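Long-range contact in chitinase (Pyrococcus furiosus, PDB 2CWR), which binds chitin through this domain of a chitin-hydrolysing enzyme, probably holding the enzyme on its insoluble substrate: residues Y25-N30 with F79-N84. Numbering follows the deposited sequence.
Sequences YDVTLN and FGFIVN
Tyr25 pairs with Phe81 and Val27 with Phe79 as antiparallel neighbours, each pair closed by two backbone hydrogen bonds, the straightest running from Tyr25 N to Phe81 O (2.8 Å, 168° at the hydrogen). Between them Asp26 faces Gly80 in a non-hydrogen-bonded pair, the alpha carbons 4.4 Å apart. Glycine suits this spot: Gly80 CA lies 3.0 Å from Tyr25 O, and a beta carbon would run into that oxygen. Asp26 sends its carboxylate to the sheet face opposite Tyr25 and Val27, where it is partly exposed, as suits a charge.

Both phenylalanines place CG between their own backbone N and carbonyl carbon (chi1 75° for Phe79), a choice that brings their rings over to the partner strand. The beta-branched Val27 sets its CB over one face of the Phe79 ring, 3.9 Å from the centroid in a CH-pi contact, while CG1 meets CE2 of that ring. Tyr25 does likewise with its methylene, CB lying 3.8 Å from the Phe81 centroid; beyond it the two rings are nearly parallel, at 8°, but slid apart so that they barely overlap. Val83 CG2 reaches Tyr25 CE1 at 3.9 Å, and Leu29 CD1 comes up to the Phe79 edge more loosely.

This inner face turns toward the second sheet of the beta-sandwich, where Phe66 stacks on Phe81 and Val91 touches Tyr25. Its side chains thus meet mainly through carbon-to-ring contacts, while the hydrogen bonds satisfy buried backbone polar groups.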
loop_
_atom_site.group_PDB
_atom_site.type_symbol
_atom_site.label_atom_id
_atom_site.label_comp_id
_atom_site.label_asym_id
_atom_site.label_seq_id
_atom_site.Cartn_x
_atom_site.Cartn_y
_atom_site.Cartn_z
ATOM N N TYR A 25 -2.534 5.181 -6.233
ATOM C CA TYR A 25 -3.188 4.602 -5.074
ATOM C C TYR A 25 -2.886 5.453 -3.845
ATOM O O TYR A 25 -1.737 5.557 -3.417
ATOM C CB TYR A 25 -2.694 3.170 -4.849
ATOM C CG TYR A 25 -3.063 2.231 -5.975
ATOM C CD1 TYR A 25 -2.350 2.230 -7.176
ATOM C CD2 TYR A 25 -4.160 1.377 -5.859
ATOM C CE1 TYR A 25 -2.726 1.402 -8.235
ATOM C CE2 TYR A 25 -4.543 0.547 -6.910
ATOM C CZ TYR A 25 -3.823 0.566 -8.094
ATOM O OH TYR A 25 -4.201 -0.251 -9.136
ATOM N N ASP A 26 -3.925 6.073 -3.295
ATOM C CA ASP A 26 -3.792 6.911 -2.103
ATOM C C ASP A 26 -4.374 6.096 -0.960
ATOM O O ASP A 26 -5.589 5.917 -0.872
ATOM C CB ASP A 26 -4.580 8.209 -2.282
ATOM C CG ASP A 26 -4.007 9.090 -3.378
ATOM O OD1 ASP A 26 -4.778 9.855 -3.994
ATOM O OD2 ASP A 26 -2.785 9.022 -3.617
ATOM N N VAL A 27 -3.497 5.605 -0.093
ATOM C CA VAL A 27 -3.903 4.760 1.019
ATOM C C VAL A 27 -4.027 5.486 2.350
ATOM O O VAL A 27 -3.225 6.364 2.668
ATOM C CB VAL A 27 -2.894 3.593 1.208
ATOM C CG1 VAL A 27 -3.360 2.655 2.313
ATOM C CG2 VAL A 27 -2.718 2.836 -0.109
ATOM N N THR A 28 -5.049 5.115 3.117
ATOM C CA THR A 28 -5.259 5.677 4.445
ATOM C C THR A 28 -5.490 4.512 5.386
ATOM O O THR A 28 -6.329 3.649 5.123
ATOM C CB THR A 28 -6.481 6.606 4.513
ATOM O OG1 THR A 28 -6.286 7.716 3.633
ATOM C CG2 THR A 28 -6.668 7.131 5.938
ATOM N N LEU A 29 -4.731 4.480 6.475
ATOM C CA LEU A 29 -4.855 3.419 7.460
ATOM C C LEU A 29 -5.517 3.981 8.710
ATOM O O LEU A 29 -5.026 4.943 9.303
ATOM C CB LEU A 29 -3.476 2.864 7.823
ATOM C CG LEU A 29 -2.606 2.356 6.670
ATOM C CD1 LEU A 29 -1.299 1.794 7.222
ATOM C CD2 LEU A 29 -3.356 1.282 5.900
ATOM N N ASN A 30 -6.637 3.387 9.097
ATOM C CA ASN A 30 -7.358 3.819 10.285
ATOM C C ASN A 30 -7.038 2.802 11.369
ATOM O O ASN A 30 -7.653 1.741 11.447
ATOM C CB ASN A 30 -8.855 3.861 9.986
ATOM C CG ASN A 30 -9.177 4.757 8.801
ATOM O OD1 ASN A 30 -8.935 5.963 8.838
ATOM N ND2 ASN A 30 -9.714 4.167 7.740
ATOM N N PHE A 79 -0.359 7.286 2.913
ATOM C CA PHE A 79 0.783 7.152 2.024
ATOM C C PHE A 79 0.216 6.787 0.665
ATOM O O PHE A 79 -0.985 6.519 0.535
ATOM C CB PHE A 79 1.763 6.078 2.538
ATOM C CG PHE A 79 1.296 4.661 2.337
ATOM C CD1 PHE A 79 1.669 3.945 1.202
ATOM C CD2 PHE A 79 0.498 4.034 3.290
ATOM C CE1 PHE A 79 1.255 2.622 1.021
ATOM C CE2 PHE A 79 0.080 2.713 3.118
ATOM C CZ PHE A 79 0.459 2.007 1.981
ATOM N N GLY A 80 1.059 6.795 -0.354
ATOM C CA GLY A 80 0.560 6.465 -1.670
ATOM C C GLY A 80 1.644 6.023 -2.622
ATOM O O GLY A 80 2.834 6.138 -2.332
ATOM N N PHE A 81 1.220 5.514 -3.770
ATOM C CA PHE A 81 2.160 5.048 -4.773
ATOM C C PHE A 81 1.494 5.001 -6.132
ATOM O O PHE A 81 0.266 5.016 -6.241
ATOM C CB PHE A 81 2.702 3.662 -4.388
ATOM C CG PHE A 81 1.637 2.622 -4.166
ATOM C CD1 PHE A 81 1.281 1.740 -5.182
ATOM C CD2 PHE A 81 0.989 2.519 -2.935
ATOM C CE1 PHE A 81 0.299 0.771 -4.978
ATOM C CE2 PHE A 81 0.006 1.552 -2.723
ATOM C CZ PHE A 81 -0.338 0.677 -3.748
ATOM N N ILE A 82 2.321 4.968 -7.167
ATOM C CA ILE A 82 1.840 4.916 -8.538
ATOM C C ILE A 82 2.328 3.610 -9.139
ATOM O O ILE A 82 3.477 3.214 -8.941
ATOM C CB ILE A 82 2.380 6.117 -9.349
ATOM C CG1 ILE A 82 1.712 7.405 -8.852
ATOM C CG2 ILE A 82 2.142 5.898 -10.841
ATOM C CD1 ILE A 82 2.204 8.667 -9.537
ATOM N N VAL A 83 1.441 2.927 -9.851
ATOM C CA VAL A 83 1.790 1.659 -10.467
ATOM C C VAL A 83 1.622 1.760 -11.971
ATOM O O VAL A 83 0.595 2.234 -12.460
ATOM C CB VAL A 83 0.893 0.512 -9.942
ATOM C CG1 VAL A 83 1.293 -0.805 -10.594
ATOM C CG2 VAL A 83 1.015 0.401 -8.431
ATOM N N ASN A 84 2.641 1.322 -12.697
ATOM C CA ASN A 84 2.605 1.342 -14.151
ATOM C C ASN A 84 2.473 -0.094 -14.622
ATOM O O ASN A 84 3.019 -1.007 -14.007
ATOM C CB ASN A 84 3.892 1.955 -14.709
ATOM C CG ASN A 84 4.101 3.388 -14.253
ATOM O OD1 ASN A 84 5.105 3.706 -13.608
ATOM N ND2 ASN A 84 3.159 4.261 -14.586
#